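Local coordinates for BepC protein (Bartonella tribocorum, PDB 4WGJ) that probably transfers AMP from ATP to threonine or tyrosine residues of target proteins, through the Fic domain that this piece of a longer effector contains, at residues Y103-F107 / I193-Y198; V145-E150 / N163-M167. All coordinates share one frame; numbering follows the deposited sequence.

Contact 1. Residues Y103-F107 / I193-Y198. With ANP (phosphoaminophosphonic acid-adenylate ester), chain B.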
loop_
_atom_site.group_PDB
_atom_site.type_symbol
_atom_site.label_atom_id
_atom_site.label_comp_id
_atom_site.label_asym_id
_atom_site.label_seq_id
_atom_site.Cartn_x
_atom_site.Cartn_y
_atom_site.Cartn_z
ATOM N N TYR A 103 -12.459 9.197 11.727
ATOM C CA TYR A 103 -13.364 8.422 10.873
ATOM C C TYR A 103 -13.846 7.153 11.556
ATOM O O TYR A 103 -13.171 6.618 12.431
ATOM C CB TYR A 103 -12.689 8.077 9.541
ATOM C CG TYR A 103 -12.548 9.292 8.674
ATOM C CD1 TYR A 103 -13.593 9.709 7.859
ATOM C CD2 TYR A 103 -11.388 10.055 8.697
ATOM C CE1 TYR A 103 -13.479 10.847 7.077
ATOM C CE2 TYR A 103 -11.263 11.188 7.919
ATOM C CZ TYR A 103 -12.309 11.579 7.109
ATOM O OH TYR A 103 -12.188 12.706 6.333
ATOM N N GLU A 104 -15.014 6.675 11.141
ATOM C CA GLU A 104 -15.667 5.544 11.799
ATOM C C GLU A 104 -15.206 4.181 11.290
ATOM O O GLU A 104 -15.064 3.247 12.076
ATOM C CB GLU A 104 -17.187 5.646 11.637
ATOM C CG GLU A 104 -17.821 6.765 12.451
ATOM C CD GLU A 104 -19.314 6.905 12.200
ATOM O OE1 GLU A 104 -19.836 6.239 11.277
ATOM O OE2 GLU A 104 -19.968 7.683 12.928
ATOM N N ALA A 105 -14.975 4.067 9.983
ATOM C CA ALA A 105 -14.676 2.767 9.385
ATOM C C ALA A 105 -13.202 2.411 9.509
ATOM O O ALA A 105 -12.337 3.172 9.067
ATOM C CB ALA A 105 -15.103 2.745 7.922
ATOM N N PRO A 106 -12.907 1.246 10.112
ATOM C CA PRO A 106 -11.518 0.802 10.248
ATOM C C PRO A 106 -11.014 0.103 9.000
ATOM O O PRO A 106 -11.799 -0.339 8.158
ATOM C CB PRO A 106 -11.582 -0.191 11.411
ATOM C CG PRO A 106 -12.956 -0.781 11.294
ATOM C CD PRO A 106 -13.853 0.320 10.767
ATOM N N PHE A 107 -9.698 -0.020 8.891
ATOM C CA PHE A 107 -9.123 -0.926 7.907
ATOM C C PHE A 107 -9.393 -2.368 8.345
ATOM O O PHE A 107 -10.002 -2.595 9.388
ATOM C CB PHE A 107 -7.623 -0.664 7.751
ATOM C CG PHE A 107 -7.300 0.715 7.249
ATOM C CD1 PHE A 107 -7.506 1.046 5.915
ATOM C CD2 PHE A 107 -6.779 1.677 8.104
ATOM C CE1 PHE A 107 -7.200 2.316 5.442
ATOM C CE2 PHE A 107 -6.476 2.948 7.642
ATOM C CZ PHE A 107 -6.683 3.268 6.305
ATOM N N ILE A 193 -11.145 7.939 0.866
ATOM C CA ILE A 193 -12.143 8.165 1.911
ATOM C C ILE A 193 -13.561 7.918 1.389
ATOM O O ILE A 193 -14.366 7.244 2.041
ATOM C CB ILE A 193 -12.023 9.592 2.480
ATOM C CG1 ILE A 193 -10.729 9.726 3.287
ATOM C CG2 ILE A 193 -13.247 9.949 3.344
ATOM C CD1 ILE A 193 -10.497 11.134 3.842
ATOM N N GLU A 194 -13.879 8.440 0.209
ATOM C CA GLU A 194 -15.214 8.226 -0.342
ATOM C C GLU A 194 -15.513 6.735 -0.495
ATOM O O GLU A 194 -16.617 6.281 -0.191
ATOM C CB GLU A 194 -15.377 8.941 -1.692
ATOM C CG GLU A 194 -15.511 10.443 -1.563
ATOM C CD GLU A 194 -16.880 10.865 -1.032
ATOM O OE1 GLU A 194 -17.871 10.127 -1.236
ATOM O OE2 GLU A 194 -16.964 11.937 -0.413
ATOM N N ALA A 195 -14.530 5.978 -0.961
ATOM C CA ALA A 195 -14.714 4.544 -1.154
ATOM C C ALA A 195 -14.881 3.822 0.167
ATOM O O ALA A 195 -15.835 3.064 0.356
ATOM C CB ALA A 195 -13.537 3.953 -1.917
ATOM N N MET A 196 -13.949 4.042 1.086
ATOM C CA MET A 196 -13.894 3.187 2.265
ATOM C C MET A 196 -14.800 3.669 3.391
ATOM O O MET A 196 -15.399 2.861 4.104
ATOM C CB MET A 196 -12.461 3.076 2.774
ATOM C CG MET A 196 -12.328 2.067 3.895
ATOM S SD MET A 196 -10.620 1.853 4.395
ATOM C CE MET A 196 -10.800 2.143 6.155
ATOM N N GLN A 197 -14.893 4.985 3.560
ATOM C CA GLN A 197 -15.717 5.536 4.638
ATOM C C GLN A 197 -17.178 5.683 4.247
ATOM O O GLN A 197 -18.074 5.543 5.097
ATOM C CB GLN A 197 -15.184 6.902 5.099
ATOM C CG GLN A 197 -13.779 6.864 5.672
ATOM C CD GLN A 197 -13.659 5.987 6.891
ATOM O OE1 GLN A 197 -14.586 5.902 7.706
ATOM N NE2 GLN A 197 -12.514 5.313 7.024
ATOM N N TYR A 198 -17.427 5.977 2.976
ATOM C CA TYR A 198 -18.772 6.376 2.570
ATOM C C TYR A 198 -19.421 5.474 1.521
ATOM O O TYR A 198 -20.574 5.686 1.146
ATOM C CB TYR A 198 -18.733 7.823 2.081
ATOM C CG TYR A 198 -18.217 8.756 3.153
ATOM C CD1 TYR A 198 -18.741 8.709 4.441
ATOM C CD2 TYR A 198 -17.182 9.647 2.896
ATOM C CE1 TYR A 198 -18.270 9.542 5.435
ATOM C CE2 TYR A 198 -16.696 10.480 3.896
ATOM C CZ TYR A 198 -17.250 10.424 5.160
ATOM O OH TYR A 198 -16.787 11.250 6.166
HETATM P PG ANP B . 0.994 8.086 1.370
HETATM O O1G ANP B . 2.222 8.274 0.401
HETATM O O2G ANP B . 0.454 9.454 1.683
HETATM O O3G ANP B . -0.096 7.229 0.631
HETATM P PB ANP B . 1.855 5.820 3.109
HETATM O O1B ANP B . 2.483 5.300 1.857
HETATM O O2B ANP B . 2.806 5.718 4.338
HETATM N N3B ANP B . 1.433 7.439 2.898
HETATM P PA ANP B . -0.176 4.926 4.834
HETATM O O1A ANP B . -0.062 6.210 5.577
HETATM O O2A ANP B . 0.124 3.661 5.629
HETATM O O3A ANP B . 0.612 4.920 3.451
HETATM O "O5'" ANP B . -1.649 4.837 4.248
HETATM C "C5'" ANP B . -2.154 5.953 3.475
HETATM C "C4'" ANP B . -3.362 5.546 2.668
HETATM O "O4'" ANP B . -4.549 5.607 3.502
HETATM C "C3'" ANP B . -3.632 6.454 1.463
HETATM O "O3'" ANP B . -3.996 5.718 0.298
HETATM C "C2'" ANP B . -4.774 7.344 1.960
HETATM O "O2'" ANP B . -5.573 7.867 0.904
HETATM C "C1'" ANP B . -5.544 6.353 2.826
HETATM N N9 ANP B . -6.427 6.996 3.797
HETATM C C8 ANP B . -6.179 8.142 4.508
HETATM N N7 ANP B . -7.165 8.508 5.292
HETATM C C5 ANP B . -8.132 7.537 5.082
HETATM C C6 ANP B . -9.425 7.349 5.611
HETATM N N6 ANP B . -9.983 8.166 6.508
HETATM N N1 ANP B . -10.131 6.278 5.186
HETATM C C2 ANP B . -9.578 5.461 4.286
HETATM N N3 ANP B . -8.373 5.536 3.716
HETATM C C4 ANP B . -7.695 6.600 4.159
HETATM O O HOH W 1 -16.564 7.953 8.914
#
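Q197 of helix 185-198 clasps the backbone of A105 with both ends of its amide. Q197 OE1 accepts from A105 N at 3.0 Å, in the carbonyl plane and on a lone pair. Q197 NE2 donates to A105 O at 3.0 Å, close to the amide's own plane. Q197 NE2 also gives a hydrogen bond to ring atom N1 of the bound ANP, 3.2 Å away. Q197 is bent at chi2 (-61°), which folds its amide back toward the loop and the adenine. Water 1 donates to Q197 OE1 and accepts from E104 N.

Y103 crosses Q197 at about a right angle, and the ring and amide planes lie 48° apart. One face of the Y103 ring receives ANP N6, displaced toward the rim. I193 CD1 reaches Y103 OH at 3.4 Å, while Y198 OH comes to the ring edge near Y103 CE1.

On the other flank M196 runs out straight as far as SD, with CG anti to the backbone N (chi1 -173°). It then bends at chi3, which brings M196 CE over one face of F107, 3.9 Å from the centroid, in a CH-pi contact. M196 SD sits obliquely to the same ring, a Met-aromatic contact.

The two amide bonds to A105 fix which way round Q197 lies. They leave NE2, a donor, to meet the acceptor N1, as suits an adenine base.

Contact 2. Residues V145-E150 / N163-M167. With ANP (phosphoaminophosphonic acid-adenylate ester), chain B; GLY (glycine), chain D.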
loop_
_atom_site.group_PDB
_atom_site.type_symbol
_atom_site.label_atom_id
_atom_site.label_comp_id
_atom_site.label_asym_id
_atom_site.label_seq_id
_atom_site.Cartn_x
_atom_site.Cartn_y
_atom_site.Cartn_z
ATOM N N VAL A 145 -9.373 -3.437 -7.545
ATOM C CA VAL A 145 -8.202 -4.068 -6.933
ATOM C C VAL A 145 -7.570 -3.109 -5.926
ATOM O O VAL A 145 -7.199 -3.485 -4.807
ATOM C CB VAL A 145 -7.149 -4.469 -7.997
ATOM C CG1 VAL A 145 -5.841 -4.872 -7.333
ATOM C CG2 VAL A 145 -7.670 -5.612 -8.833
ATOM N N PHE A 146 -7.466 -1.852 -6.321
ATOM C CA PHE A 146 -6.815 -0.864 -5.466
ATOM C C PHE A 146 -7.621 -0.628 -4.197
ATOM O O PHE A 146 -7.052 -0.491 -3.110
ATOM C CB PHE A 146 -6.639 0.446 -6.225
ATOM C CG PHE A 146 -5.852 1.476 -5.483
ATOM C CD1 PHE A 146 -4.496 1.284 -5.232
ATOM C CD2 PHE A 146 -6.452 2.649 -5.062
ATOM C CE1 PHE A 146 -3.753 2.246 -4.559
ATOM C CE2 PHE A 146 -5.727 3.612 -4.379
ATOM C CZ PHE A 146 -4.375 3.425 -4.134
ATOM N N MET A 147 -8.941 -0.538 -4.341
ATOM C CA MET A 147 -9.788 -0.370 -3.161
ATOM C C MET A 147 -9.654 -1.554 -2.209
ATOM O O MET A 147 -9.719 -1.378 -0.978
ATOM C CB MET A 147 -11.254 -0.163 -3.570
ATOM C CG MET A 147 -11.482 1.212 -4.219
ATOM S SD MET A 147 -13.207 1.566 -4.576
ATOM C CE MET A 147 -13.492 0.465 -5.966
ATOM N N ALA A 148 -9.469 -2.754 -2.762
ATOM C CA ALA A 148 -9.276 -3.935 -1.916
ATOM C C ALA A 148 -7.947 -3.836 -1.165
ATOM O O ALA A 148 -7.880 -4.133 0.027
ATOM C CB ALA A 148 -9.326 -5.216 -2.732
ATOM N N LEU A 149 -6.887 -3.437 -1.865
ATOM C CA LEU A 149 -5.595 -3.233 -1.217
ATOM C C LEU A 149 -5.675 -2.180 -0.124
ATOM O O LEU A 149 -5.096 -2.339 0.957
ATOM C CB LEU A 149 -4.537 -2.817 -2.246
ATOM C CG LEU A 149 -4.085 -3.922 -3.208
ATOM C CD1 LEU A 149 -3.284 -3.316 -4.361
ATOM C CD2 LEU A 149 -3.241 -4.975 -2.484
ATOM N N GLU A 150 -6.376 -1.091 -0.422
ATOM C CA GLU A 150 -6.456 0.048 0.492
ATOM C C GLU A 150 -7.214 -0.355 1.756
ATOM O O GLU A 150 -6.842 0.043 2.867
ATOM C CB GLU A 150 -7.124 1.253 -0.194
ATOM C CG GLU A 150 -6.171 2.059 -1.089
ATOM C CD GLU A 150 -5.075 2.768 -0.303
ATOM O OE1 GLU A 150 -5.404 3.497 0.662
ATOM O OE2 GLU A 150 -3.883 2.593 -0.638
ATOM N N ASN A 163 0.874 0.051 -2.283
ATOM C CA ASN A 163 -0.308 -0.263 -3.072
ATOM C C ASN A 163 -0.261 0.399 -4.451
ATOM O O ASN A 163 -0.660 -0.194 -5.462
ATOM C CB ASN A 163 -1.570 0.191 -2.333
ATOM C CG ASN A 163 -1.899 -0.674 -1.137
ATOM O OD1 ASN A 163 -1.381 -1.780 -0.997
ATOM N ND2 ASN A 163 -2.792 -0.177 -0.271
ATOM N N ARG A 164 0.180 1.653 -4.492
ATOM C CA ARG A 164 0.279 2.340 -5.781
ATOM C C ARG A 164 1.314 1.662 -6.688
ATOM O O ARG A 164 1.071 1.480 -7.885
ATOM C CB ARG A 164 0.594 3.822 -5.573
ATOM C CG ARG A 164 -0.580 4.522 -4.878
ATOM C CD ARG A 164 -0.543 6.032 -4.974
ATOM N NE ARG A 164 0.592 6.619 -4.287
ATOM C CZ ARG A 164 0.618 6.927 -2.988
ATOM N NH1 ARG A 164 -0.442 6.694 -2.210
ATOM N NH2 ARG A 164 1.712 7.473 -2.470
ATOM N N MET A 165 2.443 1.247 -6.129
ATOM C CA MET A 165 3.420 0.523 -6.944
ATOM C C MET A 165 2.867 -0.828 -7.421
ATOM O O MET A 165 3.096 -1.236 -8.561
ATOM C CB MET A 165 4.727 0.322 -6.167
ATOM C CG MET A 165 5.770 -0.478 -6.928
ATOM S SD MET A 165 6.305 0.343 -8.463
ATOM C CE MET A 165 7.019 1.835 -7.795
ATOM N N PHE A 166 2.140 -1.526 -6.549
ATOM C CA PHE A 166 1.472 -2.759 -6.961
ATOM C C PHE A 166 0.632 -2.514 -8.224
ATOM O O PHE A 166 0.638 -3.320 -9.160
ATOM C CB PHE A 166 0.602 -3.274 -5.813
ATOM C CG PHE A 166 -0.004 -4.644 -6.034
ATOM C CD1 PHE A 166 -1.170 -4.800 -6.780
ATOM C CD2 PHE A 166 0.539 -5.761 -5.410
ATOM C CE1 PHE A 166 -1.755 -6.049 -6.937
ATOM C CE2 PHE A 166 -0.035 -7.018 -5.565
ATOM C CZ PHE A 166 -1.188 -7.167 -6.321
ATOM N N MET A 167 -0.074 -1.389 -8.251
ATOM C CA MET A 167 -0.912 -1.066 -9.404
ATOM C C MET A 167 -0.081 -0.730 -10.643
ATOM O O MET A 167 -0.457 -1.093 -11.756
ATOM C CB MET A 167 -1.852 0.098 -9.086
ATOM C CG MET A 167 -2.812 -0.168 -7.909
ATOM S SD MET A 167 -3.670 -1.743 -7.988
ATOM C CE MET A 167 -4.604 -1.601 -9.515
HETATM P PG ANP B . 0.994 8.086 1.370
HETATM O O1G ANP B . 2.222 8.274 0.401
HETATM O O2G ANP B . 0.454 9.454 1.683
HETATM O O3G ANP B . -0.096 7.229 0.631
HETATM P PB ANP B . 1.855 5.820 3.109
HETATM O O1B ANP B . 2.483 5.300 1.857
HETATM O O2B ANP B . 2.806 5.718 4.338
HETATM N N3B ANP B . 1.433 7.439 2.898
HETATM P PA ANP B . -0.176 4.926 4.834
HETATM O O1A ANP B . -0.062 6.210 5.577
HETATM O O2A ANP B . 0.124 3.661 5.629
HETATM O O3A ANP B . 0.612 4.920 3.451
HETATM O "O5'" ANP B . -1.649 4.837 4.248
HETATM C "C5'" ANP B . -2.154 5.953 3.475
HETATM C "C4'" ANP B . -3.362 5.546 2.668
HETATM O "O4'" ANP B . -4.549 5.607 3.502
HETATM C "C3'" ANP B . -3.632 6.454 1.463
HETATM O "O3'" ANP B . -3.996 5.718 0.298
HETATM C "C2'" ANP B . -4.774 7.344 1.960
HETATM O "O2'" ANP B . -5.573 7.867 0.904
HETATM C "C1'" ANP B . -5.544 6.353 2.826
HETATM N N9 ANP B . -6.427 6.996 3.797
HETATM C C8 ANP B . -6.179 8.142 4.508
HETATM N N7 ANP B . -7.165 8.508 5.292
HETATM C C5 ANP B . -8.132 7.537 5.082
HETATM C C6 ANP B . -9.425 7.349 5.611
HETATM N N6 ANP B . -9.983 8.166 6.508
HETATM N N1 ANP B . -10.131 6.278 5.186
HETATM C C2 ANP B . -9.578 5.461 4.286
HETATM N N3 ANP B . -8.373 5.536 3.716
HETATM C C4 ANP B . -7.695 6.600 4.159
HETATM N N GLY D . -0.312 10.896 -2.079
HETATM C CA GLY D . 0.272 11.268 -3.354
HETATM C C GLY D . -0.239 10.398 -4.486
HETATM O O GLY D . 0.155 10.537 -5.645
HETATM O OXT GLY D . -1.072 9.521 -4.262
HETATM O O HOH W 2 -2.828 5.430 -1.866
#
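The nucleotide pocket of the Fic domain is lined by E150 and R164 where helices 135-152 and 159-174 pack, and E150 meets N163 there. N163 ND2 donates to E150 OE2 at 3.0 Å in a nearly straight bond (176°). The amide nitrogen comes from above the carboxylate plane of E150, and the carboxylate and amide planes are 88° apart. The other oxygen, E150 OE1, accepts from ANP O3' at 2.7 Å. Water 2 joins E150 OE2, R164 NH1 and ANP O3'.

R164 NH1 and NH2 donate to ANP O3G and O1G of the gamma phosphate. A bound glycine places OXT over one guanidinium face.

Farther from the nucleotide the contact is apolar. F146 CE1 meets N163 CB and R164 CG, and F146 CD1 lies 3.5 Å from M167 CG. M167 SD stands at the edge of the F146 ring, a Met-aromatic contact. L149 CD1 touches F166 CD1 at 3.5 Å, and V145 CG1 leans on M167 SD. L62 of helix 59-70 packs against L149, N163 and F166.

The segments run nearly antiparallel, at 154°. They flank the Fic signature motif HPFxxGNGRxxR, which runs from H153 through the nucleotide-binding loop into helix 159-174 and ends at R164.

How the contacts relate
Contacts 1 and 2 serve different parts of the same ANP molecule, with centres 16 Å apart. Contact 1 closes around the adenine near the surface. Contact 2, deep in the chain, reaches the ribose and gamma phosphate. Between its segments the chain supplies K157, G158, N159, G160 and R161, which also bind ANP. Segments 145-150 and 163-167 both fall in the stretch of chain that separates 103-107 from 193-198. The contacts touch directly: F107 CD1 packs 3.3 Å from E150 O, and A195 CB lies 3.6 Å from M147 SD. Helix 135-152 thus touches contact 1 and holds the ribose through E150; the gamma phosphate is gripped by R164 of helix 159-174.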